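Local structure of sugar kinase MJ0406 (Methanococcus jannaschii, 2C49) at residues Ile8-His13 / Asn47-Ile52; Asn21-Pro26 / Thr103-Asn108; Arg207-Ile212 / Tyr223-Lys228. The protein phosphorylates a wide range of nucleosides, preferring inosine, guanosine and cytidine, with ATP as the best phosphate donor and magnesium or manganese as cofactor. All blocks are in the same frame, centred on the assembly; numbering follows the deposited sequence.

Contact 1 of 3, residues Ile8-His13 / Asn47-Ile52; sequences ITCVGH and NTAVGI. With ADN (adenosine), chain C.
Strand 8-11 and helix 47-52 run nearly antiparallel at 158°, their axes 8.3 Å apart, with Cys10 facing Ala49. The small methyl of Ala49 permits this approach: Cys10 SG settles beside the helix, 3.6 Å from Ala49 N, and Thr48 CB lies on its flank. The same sulfur meets Ile52 CD1 at 3.6 Å. That methyl also serves Ile8, whose CG2 and CD1 both lie 3.8 Å from Ile52 CD1, so the two branched chains cross with one methyl wedged between strand residues. Ile52 gets it there by placing CG1 anti to the carbonyl carbon (chi1 -67°) and extending onward. Such a helix laid on a central, mainly parallel sheet belongs to the ribokinase-like alpha/beta fold of the PfkB family. Thr48 turns its polar end back to Ala44 O, leaving carbon for Cys10. One end of the contact opens on the nucleoside: Asn47 ND2 donates to adenosine O3' at 3.0 Å with an N-H...O angle of 151°, and also to Asp247, the inferred catalytic base, while Gln284 holds Asn47 OD1. Beyond the strand, His13, fixed through NE2 by Asp164, brings CD2 to 3.4 Å from adenosine C2.

Contact 2 of 3, residues Asn21-Pro26 / Thr103-Asn108; sequences NVEKFP and TDKDNN
Phe25 lays one face of its ring over Asp104, whose CB stands 3.9 Å from the ring centroid and 19° off the normal, a CH-pi contact displaced toward the rim. The carboxylate continues beneath the ring, its plane nearly parallel to it, so OD2 comes near CE1. The ring's edge meets the residue that follows the turn: Asn108 O lies 3.4 Å from Phe25 CZ, close to the ring plane, and Asn108 CB packs against CZ and CE1. A flat aromatic suits this place: its face takes the CB of Asp104, while the carboxylate oxygens find their donors in their own turn.

With CG between the backbone N and the carbonyl carbon (chi1 80°), the carboxylate folds back over residues 104-108. Asp104 OD1 accepts from Asp106 N at 3.0 Å, making an Asx turn, and from Asn108 N, the two arriving from opposite faces of the carboxylate plane. Asp104 OD2 offers its syn lone pair to Asn108 ND2 at 3.1 Å, in an almost straight bond of 166°. Three donors thus fix the rotation of Asp104 and brace the type I turn from Asp104 to Asn107.

The backbones join where parallel pairing ends. Val22 N reaches Thr103 O at 2.9 Å, and Lys105 N reaches Glu23 O at 3.1 Å from above the carbonyl plane. The aliphatic part of Lys105 lies along Glu23 O, while its extended chain carries the ammonium on toward solvent.

Phe25 packs on Pro28 of the second subunit, and Asn108 OD1 accepts from Asn29 of that subunit. The contact therefore lies at the dimer interface, just past the ends of the parallel strands 15-21 and 98-103, the second of which returns as strand 109-114, in the four-stranded lid sheet, as in other PfkB-family kinases.

Contact 3 of 3, residues Arg207-Ile212 / Tyr223-Lys228; sequences RVDALI and YTKDKK
Val208 O receives Lys225 NZ at 2.7 Å, the ammonium standing above the carbonyl plane rather than on a lone pair. Lys225 gets there by bending at chi2, chi3 and chi4, which curls CD and CE over the same oxygen; its long chain suits the span, and its charge has a second acceptor in Leu205 O. Asp209 OD1, 4.3 Å from Lys225 NZ, is too distant for a salt bridge but would probably add a favourable field. A water ties the backbones nearby, donating to Asp209 O and accepting from Lys225 N.

Thr224 rests CB against Asp209 O and turns OG1 into its own chain, where Asp226 N at 3.2 Å and Lys227 N at 3.1 Å both donate to it, an ST turn within an ST motif. A valine here would probably leave both N-H groups without this acceptor and let the turn relax. Thr224 N to Lys227 O closes the bend.

Leu211 and Tyr223 form an antiparallel hydrogen-bonded pair: Tyr223 N meets Leu211 O at 2.9 Å in a nearly straight bond (176°), and Leu211 N returns one to Tyr223 O. Their side chains lie alongside, Leu211 CD2 3.8 Å from Tyr223 CD1, and both pack on Leu205 of helix 201-205. This is a beta-meander at the sheet's edge, where strand 210-214, last of the parallel series, passes into antiparallel strands 220-223 and 228-231.

How the contacts relate
Contacts 1 and 3 belong to the same eight-stranded sheet, with centres 23 Å apart: strand 7-11 lies near one edge, and the 207-212 / 223-228 pair lies toward the other. Contact 2 lies at the end of the smaller four-stranded sheet, where it meets the second subunit, its centre 28 Å from that of contact 1 and 34 Å from that of contact 3. Only contact 1 holds a substrate-binding residue. In contact 2 Thr103 OG1 is hydrogen-bonded to the ATP-binding Gln109, and the Thr103 side chain is about 7 Å from the bound ATP analogue and 10 Å from adenosine. Strand 210-214 of contact 3 leads into the ATP-binding residues from Thr214 on.

Contact 1 of 3, residues Ile8-His13 / Asn47-Ile52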
loop_
_atom_site.group_PDB
_atom_site.type_symbol
_atom_site.label_atom_id
_atom_site.label_comp_id
_atom_site.label_asym_id
_atom_site.label_seq_id
_atom_site.Cartn_x
_atom_site.Cartn_y
_atom_site.Cartn_z
ATOM N N ILE A 8 9.994 -14.478 27.479
ATOM C CA ILE A 8 9.458 -13.128 27.405
ATOM C C ILE A 8 8.159 -13.174 26.640
ATOM O O ILE A 8 8.089 -13.808 25.581
ATOM C CB ILE A 8 10.456 -12.161 26.741
ATOM C CG1 ILE A 8 11.791 -12.137 27.521
ATOM C CG2 ILE A 8 9.863 -10.705 26.619
ATOM C CD1 ILE A 8 12.996 -11.478 26.773
ATOM N N THR A 9 7.142 -12.504 27.165
ATOM C CA THR A 9 5.897 -12.326 26.411
ATOM C C THR A 9 5.968 -10.982 25.692
ATOM O O THR A 9 6.348 -9.974 26.300
ATOM C CB THR A 9 4.690 -12.297 27.393
ATOM O OG1 THR A 9 4.608 -13.548 28.085
ATOM C CG2 THR A 9 3.368 -12.235 26.613
ATOM N N CYS A 10 5.615 -10.976 24.410
ATOM C CA CYS A 10 5.533 -9.748 23.600
ATOM C C CYS A 10 4.048 -9.556 23.255
ATOM O O CYS A 10 3.372 -10.478 22.767
ATOM C CB CYS A 10 6.371 -9.888 22.324
ATOM S SG CYS A 10 8.142 -10.021 22.693
ATOM N N VAL A 11 3.543 -8.388 23.591
ATOM C CA VAL A 11 2.147 -8.013 23.384
ATOM C C VAL A 11 2.116 -6.851 22.450
ATOM O O VAL A 11 2.842 -5.881 22.669
ATOM C CB VAL A 11 1.480 -7.566 24.699
ATOM C CG1 VAL A 11 -0.026 -7.229 24.461
ATOM C CG2 VAL A 11 1.608 -8.667 25.771
ATOM N N GLY A 12 1.250 -6.924 21.419
ATOM C CA GLY A 12 1.144 -5.821 20.456
ATOM C C GLY A 12 1.022 -6.383 19.046
ATOM O O GLY A 12 0.832 -7.602 18.824
ATOM N N HIS A 13 1.192 -5.514 18.073
ATOM C CA HIS A 13 0.900 -5.879 16.689
ATOM C C HIS A 13 1.836 -6.903 16.080
ATOM O O HIS A 13 3.064 -6.826 16.239
ATOM C CB HIS A 13 0.993 -4.640 15.795
ATOM C CG HIS A 13 0.030 -3.553 16.163
ATOM N ND1 HIS A 13 -1.341 -3.710 16.106
ATOM C CD2 HIS A 13 0.251 -2.276 16.556
ATOM C CE1 HIS A 13 -1.918 -2.571 16.451
ATOM N NE2 HIS A 13 -0.970 -1.700 16.760
ATOM N N ASN A 47 8.133 -8.583 15.831
ATOM C CA ASN A 47 9.541 -8.333 15.474
ATOM C C ASN A 47 10.419 -8.653 16.701
ATOM O O ASN A 47 11.478 -9.282 16.599
ATOM C CB ASN A 47 9.751 -6.857 15.127
ATOM C CG ASN A 47 9.211 -6.454 13.762
ATOM O OD1 ASN A 47 8.962 -7.300 12.863
ATOM N ND2 ASN A 47 9.037 -5.122 13.584
ATOM N N THR A 48 9.963 -8.180 17.864
ATOM C CA THR A 48 10.674 -8.385 19.126
ATOM C C THR A 48 10.659 -9.855 19.516
ATOM O O THR A 48 11.705 -10.401 19.919
ATOM C CB THR A 48 10.069 -7.512 20.253
ATOM O OG1 THR A 48 9.972 -6.159 19.791
ATOM C CG2 THR A 48 11.065 -7.374 21.412
ATOM N N ALA A 49 9.500 -10.492 19.388
ATOM C CA ALA A 49 9.404 -11.911 19.749
ATOM C C ALA A 49 10.346 -12.796 18.893
ATOM O O ALA A 49 11.022 -13.700 19.420
ATOM C CB ALA A 49 7.984 -12.377 19.652
ATOM N N VAL A 50 10.401 -12.515 17.589
ATOM C CA VAL A 50 11.350 -13.180 16.678
ATOM C C VAL A 50 12.827 -12.881 17.025
ATOM O O VAL A 50 13.644 -13.799 17.046
ATOM C CB VAL A 50 11.052 -12.840 15.164
ATOM C CG1 VAL A 50 12.054 -13.553 14.229
ATOM C CG2 VAL A 50 9.654 -13.292 14.809
ATOM N N GLY A 51 13.183 -11.621 17.287
ATOM C CA GLY A 51 14.576 -11.301 17.669
ATOM C C GLY A 51 15.003 -11.956 18.972
ATOM O O GLY A 51 16.108 -12.463 19.104
ATOM N N ILE A 52 14.083 -11.990 19.941
ATOM C CA ILE A 52 14.336 -12.665 21.209
ATOM C C ILE A 52 14.653 -14.144 20.968
ATOM O O ILE A 52 15.671 -14.653 21.456
ATOM C CB ILE A 52 13.127 -12.458 22.155
ATOM C CG1 ILE A 52 12.999 -10.994 22.578
ATOM C CG2 ILE A 52 13.246 -13.343 23.385
ATOM C CD1 ILE A 52 11.645 -10.664 23.308
HETATM O "O5'" ADN C . 8.746 -1.016 14.867
HETATM C "C5'" ADN C . 8.734 -1.229 13.457
HETATM C "C4'" ADN C . 7.365 -1.834 13.134
HETATM O "O4'" ADN C . 6.277 -1.017 13.566
HETATM C "C3'" ADN C . 7.017 -2.401 11.739
HETATM O "O3'" ADN C . 7.231 -3.800 11.556
HETATM C "C2'" ADN C . 5.556 -1.995 11.466
HETATM O "O2'" ADN C . 4.650 -3.089 11.348
HETATM C "C1'" ADN C . 5.147 -1.211 12.712
HETATM N N9 ADN C . 4.433 0.027 12.505
HETATM C C8 ADN C . 4.669 1.002 11.592
HETATM N N7 ADN C . 3.785 2.032 11.769
HETATM C C5 ADN C . 3.017 1.732 12.820
HETATM C C6 ADN C . 1.897 2.267 13.600
HETATM N N6 ADN C . 1.436 3.458 13.261
HETATM N N1 ADN C . 1.359 1.575 14.634
HETATM C C2 ADN C . 1.830 0.371 15.037
HETATM N N3 ADN C . 2.863 -0.214 14.413
HETATM C C4 ADN C . 3.453 0.439 13.279
#

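Contact 2 of 3, residues Asn21-Pro26 / Thr103-Asn108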
loop_
_atom_site.group_PDB
_atom_site.type_symbol
_atom_site.label_atom_id
_atom_site.label_comp_id
_atom_site.label_asym_id
_atom_site.label_seq_id
_atom_site.Cartn_x
_atom_site.Cartn_y
_atom_site.Cartn_z
ATOM N N ASN A 21 11.956 3.350 0.041
ATOM C CA ASN A 21 12.967 4.392 0.002
ATOM C C ASN A 21 12.533 5.463 -0.966
ATOM O O ASN A 21 12.176 5.168 -2.129
ATOM C CB ASN A 21 14.293 3.822 -0.477
ATOM C CG ASN A 21 14.993 3.040 0.583
ATOM O OD1 ASN A 21 15.747 3.600 1.373
ATOM N ND2 ASN A 21 14.762 1.726 0.609
ATOM N N VAL A 22 12.524 6.694 -0.464
ATOM C CA VAL A 22 12.267 7.877 -1.274
ATOM C C VAL A 22 13.381 8.880 -0.969
ATOM O O VAL A 22 14.030 8.790 0.073
ATOM C CB VAL A 22 10.821 8.472 -1.057
ATOM C CG1 VAL A 22 9.711 7.405 -1.348
ATOM C CG2 VAL A 22 10.629 9.023 0.336
ATOM N N GLU A 23 13.633 9.809 -1.886
ATOM C CA GLU A 23 14.626 10.835 -1.643
ATOM C C GLU A 23 14.061 11.832 -0.634
ATOM O O GLU A 23 14.712 12.183 0.347
ATOM C CB GLU A 23 15.020 11.523 -2.960
ATOM C CG GLU A 23 16.507 11.463 -3.247
ATOM C CD GLU A 23 16.908 10.180 -3.951
ATOM O OE1 GLU A 23 16.862 10.149 -5.199
ATOM O OE2 GLU A 23 17.270 9.206 -3.257
ATOM N N LYS A 24 12.839 12.269 -0.892
ATOM C CA LYS A 24 12.112 13.182 -0.039
ATOM C C LYS A 24 10.688 12.657 0.015
ATOM O O LYS A 24 10.229 12.002 -0.937
ATOM C CB LYS A 24 12.125 14.612 -0.613
ATOM C CG LYS A 24 13.264 14.903 -1.595
ATOM C CD LYS A 24 13.266 16.364 -2.044
ATOM C CE LYS A 24 13.002 16.484 -3.540
ATOM N NZ LYS A 24 13.276 17.860 -4.061
ATOM N N PHE A 25 10.009 12.925 1.127
ATOM C CA PHE A 25 8.608 12.555 1.294
ATOM C C PHE A 25 7.718 13.358 0.342
ATOM O O PHE A 25 7.926 14.559 0.179
ATOM C CB PHE A 25 8.165 12.855 2.718
ATOM C CG PHE A 25 8.933 12.113 3.773
ATOM C CD1 PHE A 25 9.402 12.783 4.899
ATOM C CD2 PHE A 25 9.128 10.728 3.671
ATOM C CE1 PHE A 25 10.089 12.087 5.913
ATOM C CE2 PHE A 25 9.806 10.027 4.664
ATOM C CZ PHE A 25 10.291 10.703 5.790
ATOM N N PRO A 26 6.723 12.715 -0.271
ATOM C CA PRO A 26 5.827 13.402 -1.220
ATOM C C PRO A 26 5.012 14.484 -0.520
ATOM O O PRO A 26 4.660 14.338 0.658
ATOM C CB PRO A 26 4.891 12.285 -1.669
ATOM C CG PRO A 26 4.914 11.355 -0.542
ATOM C CD PRO A 26 6.352 11.307 -0.104
ATOM N N THR A 103 10.960 5.802 3.978
ATOM C CA THR A 103 12.221 6.270 4.491
ATOM C C THR A 103 12.840 7.278 3.512
ATOM O O THR A 103 13.063 6.950 2.350
ATOM C CB THR A 103 13.174 5.071 4.673
ATOM O OG1 THR A 103 12.550 4.073 5.501
ATOM C CG2 THR A 103 14.369 5.495 5.460
ATOM N N ASP A 104 13.133 8.485 3.985
ATOM C CA ASP A 104 13.766 9.489 3.129
ATOM C C ASP A 104 15.290 9.367 3.169
ATOM O O ASP A 104 15.817 8.503 3.880
ATOM C CB ASP A 104 13.234 10.908 3.412
ATOM C CG ASP A 104 13.870 11.585 4.640
ATOM O OD1 ASP A 104 14.774 11.026 5.308
ATOM O OD2 ASP A 104 13.506 12.728 4.999
ATOM N N LYS A 105 15.981 10.234 2.415
ATOM C CA LYS A 105 17.432 10.141 2.208
ATOM C C LYS A 105 18.250 10.375 3.480
ATOM O O LYS A 105 19.417 9.971 3.561
ATOM C CB LYS A 105 17.885 11.098 1.093
ATOM C CG LYS A 105 17.971 12.552 1.519
ATOM C CD LYS A 105 18.070 13.506 0.333
ATOM C CE LYS A 105 17.936 14.951 0.805
ATOM N NZ LYS A 105 17.515 15.857 -0.306
ATOM N N ASP A 106 17.626 11.032 4.460
ATOM C CA ASP A 106 18.242 11.301 5.762
ATOM C C ASP A 106 17.717 10.299 6.809
ATOM O O ASP A 106 17.794 10.560 8.014
ATOM C CB ASP A 106 17.952 12.744 6.222
ATOM C CG ASP A 106 18.406 13.802 5.226
ATOM O OD1 ASP A 106 19.580 13.763 4.782
ATOM O OD2 ASP A 106 17.664 14.747 4.864
ATOM N N ASN A 107 17.189 9.165 6.335
ATOM C CA ASN A 107 16.531 8.140 7.167
ATOM C C ASN A 107 15.521 8.624 8.225
ATOM O O ASN A 107 15.333 7.995 9.280
ATOM C CB ASN A 107 17.538 7.135 7.775
ATOM C CG ASN A 107 18.454 6.505 6.728
ATOM O OD1 ASN A 107 17.999 5.828 5.806
ATOM N ND2 ASN A 107 19.755 6.733 6.874
ATOM N N ASN A 108 14.870 9.746 7.940
ATOM C CA ASN A 108 13.574 10.026 8.542
ATOM C C ASN A 108 12.556 9.027 7.976
ATOM O O ASN A 108 12.694 8.581 6.832
ATOM C CB ASN A 108 13.145 11.463 8.236
ATOM C CG ASN A 108 14.152 12.488 8.745
ATOM O OD1 ASN A 108 14.454 12.535 9.936
ATOM N ND2 ASN A 108 14.680 13.310 7.838
#

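Contact 3 of 3, residues Arg207-Ile212 / Tyr223-Lys228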
loop_
_atom_site.group_PDB
_atom_site.type_symbol
_atom_site.label_atom_id
_atom_site.label_comp_id
_atom_site.label_asym_id
_atom_site.label_seq_id
_atom_site.Cartn_x
_atom_site.Cartn_y
_atom_site.Cartn_z
ATOM N N ARG A 207 8.642 6.580 38.791
ATOM C CA ARG A 207 7.687 5.515 38.499
ATOM C C ARG A 207 8.292 4.229 37.952
ATOM O O ARG A 207 7.776 3.145 38.204
ATOM C CB ARG A 207 6.614 5.995 37.514
ATOM C CG ARG A 207 5.668 6.950 38.141
ATOM C CD ARG A 207 5.571 8.255 37.411
ATOM N NE ARG A 207 4.599 9.147 38.021
ATOM C CZ ARG A 207 4.907 10.377 38.428
ATOM N NH1 ARG A 207 6.155 10.826 38.284
ATOM N NH2 ARG A 207 3.980 11.143 38.971
ATOM N N VAL A 208 9.356 4.351 37.179
ATOM C CA VAL A 208 9.943 3.191 36.499
ATOM C C VAL A 208 11.320 2.900 37.053
ATOM O O VAL A 208 11.900 3.755 37.716
ATOM C CB VAL A 208 10.039 3.379 34.949
ATOM C CG1 VAL A 208 8.668 3.725 34.343
ATOM C CG2 VAL A 208 11.131 4.410 34.566
ATOM N N ASP A 209 11.824 1.701 36.790
ATOM C CA ASP A 209 13.192 1.294 37.152
ATOM C C ASP A 209 14.247 1.747 36.162
ATOM O O ASP A 209 15.384 2.062 36.538
ATOM C CB ASP A 209 13.270 -0.227 37.339
ATOM C CG ASP A 209 12.374 -0.711 38.466
ATOM O OD1 ASP A 209 12.419 -0.122 39.548
ATOM O OD2 ASP A 209 11.567 -1.657 38.364
ATOM N N ALA A 210 13.883 1.780 34.889
ATOM C CA ALA A 210 14.838 2.190 33.861
ATOM C C ALA A 210 14.084 2.854 32.741
ATOM O O ALA A 210 13.047 2.361 32.325
ATOM C CB ALA A 210 15.649 0.987 33.340
ATOM N N LEU A 211 14.620 3.977 32.267
ATOM C CA LEU A 211 14.024 4.687 31.150
ATOM C C LEU A 211 15.076 4.575 30.070
ATOM O O LEU A 211 16.206 5.009 30.267
ATOM C CB LEU A 211 13.798 6.167 31.537
ATOM C CG LEU A 211 13.557 7.214 30.423
ATOM C CD1 LEU A 211 12.266 6.918 29.618
ATOM C CD2 LEU A 211 13.564 8.700 30.922
ATOM N N ILE A 212 14.737 3.982 28.942
ATOM C CA ILE A 212 15.714 3.864 27.844
ATOM C C ILE A 212 15.301 4.744 26.687
ATOM O O ILE A 212 14.234 4.537 26.112
ATOM C CB ILE A 212 15.869 2.376 27.366
ATOM C CG1 ILE A 212 16.272 1.469 28.545
ATOM C CG2 ILE A 212 16.936 2.282 26.198
ATOM C CD1 ILE A 212 15.066 0.886 29.417
ATOM N N TYR A 223 18.591 5.622 31.738
ATOM C CA TYR A 223 18.493 6.364 32.995
ATOM C C TYR A 223 17.920 5.459 34.064
ATOM O O TYR A 223 16.903 4.824 33.834
ATOM C CB TYR A 223 17.533 7.533 32.816
ATOM C CG TYR A 223 17.925 8.508 31.763
ATOM C CD1 TYR A 223 17.345 8.482 30.505
ATOM C CD2 TYR A 223 18.885 9.474 32.029
ATOM C CE1 TYR A 223 17.718 9.428 29.524
ATOM C CE2 TYR A 223 19.247 10.416 31.076
ATOM C CZ TYR A 223 18.678 10.387 29.827
ATOM O OH TYR A 223 19.076 11.336 28.890
ATOM N N THR A 224 18.579 5.367 35.217
ATOM C CA THR A 224 17.967 4.702 36.373
ATOM C C THR A 224 17.925 5.749 37.487
ATOM O O THR A 224 18.446 6.875 37.320
ATOM C CB THR A 224 18.797 3.494 36.852
ATOM O OG1 THR A 224 20.053 3.971 37.364
ATOM C CG2 THR A 224 19.194 2.559 35.657
ATOM N N LYS A 225 17.335 5.372 38.623
ATOM C CA LYS A 225 17.285 6.259 39.784
ATOM C C LYS A 225 18.691 6.661 40.238
ATOM O O LYS A 225 18.907 7.760 40.755
ATOM C CB LYS A 225 16.488 5.605 40.920
ATOM C CG LYS A 225 14.969 5.874 40.871
ATOM C CD LYS A 225 14.172 4.791 40.086
ATOM C CE LYS A 225 13.123 4.121 40.983
ATOM N NZ LYS A 225 11.772 4.094 40.373
ATOM N N ASP A 226 19.664 5.792 39.974
ATOM C CA ASP A 226 21.022 6.026 40.412
ATOM C C ASP A 226 21.921 6.719 39.408
ATOM O O ASP A 226 22.787 7.510 39.793
ATOM C CB ASP A 226 21.666 4.701 40.813
ATOM C CG ASP A 226 20.908 4.001 41.912
ATOM O OD1 ASP A 226 20.521 4.681 42.893
ATOM O OD2 ASP A 226 20.646 2.781 41.864
ATOM N N LYS A 227 21.757 6.408 38.127
ATOM C CA LYS A 227 22.771 6.810 37.159
ATOM C C LYS A 227 22.305 6.990 35.731
ATOM O O LYS A 227 21.214 6.598 35.353
ATOM C CB LYS A 227 23.970 5.844 37.188
ATOM C CG LYS A 227 23.639 4.367 37.125
ATOM C CD LYS A 227 24.882 3.564 37.482
ATOM C CE LYS A 227 24.569 2.183 38.012
ATOM N NZ LYS A 227 24.833 1.127 36.980
ATOM N N LYS A 228 23.184 7.566 34.928
ATOM C CA LYS A 228 22.878 7.794 33.527
ATOM C C LYS A 228 23.916 6.974 32.791
ATOM O O LYS A 228 25.110 7.142 33.025
ATOM C CB LYS A 228 23.005 9.302 33.250
ATOM C CG LYS A 228 22.763 9.745 31.828
ATOM C CD LYS A 228 23.331 11.146 31.637
ATOM C CE LYS A 228 22.955 11.742 30.288
ATOM N NZ LYS A 228 23.722 13.039 30.091
HETATM O O HOH W 1 16.291 2.680 38.929
#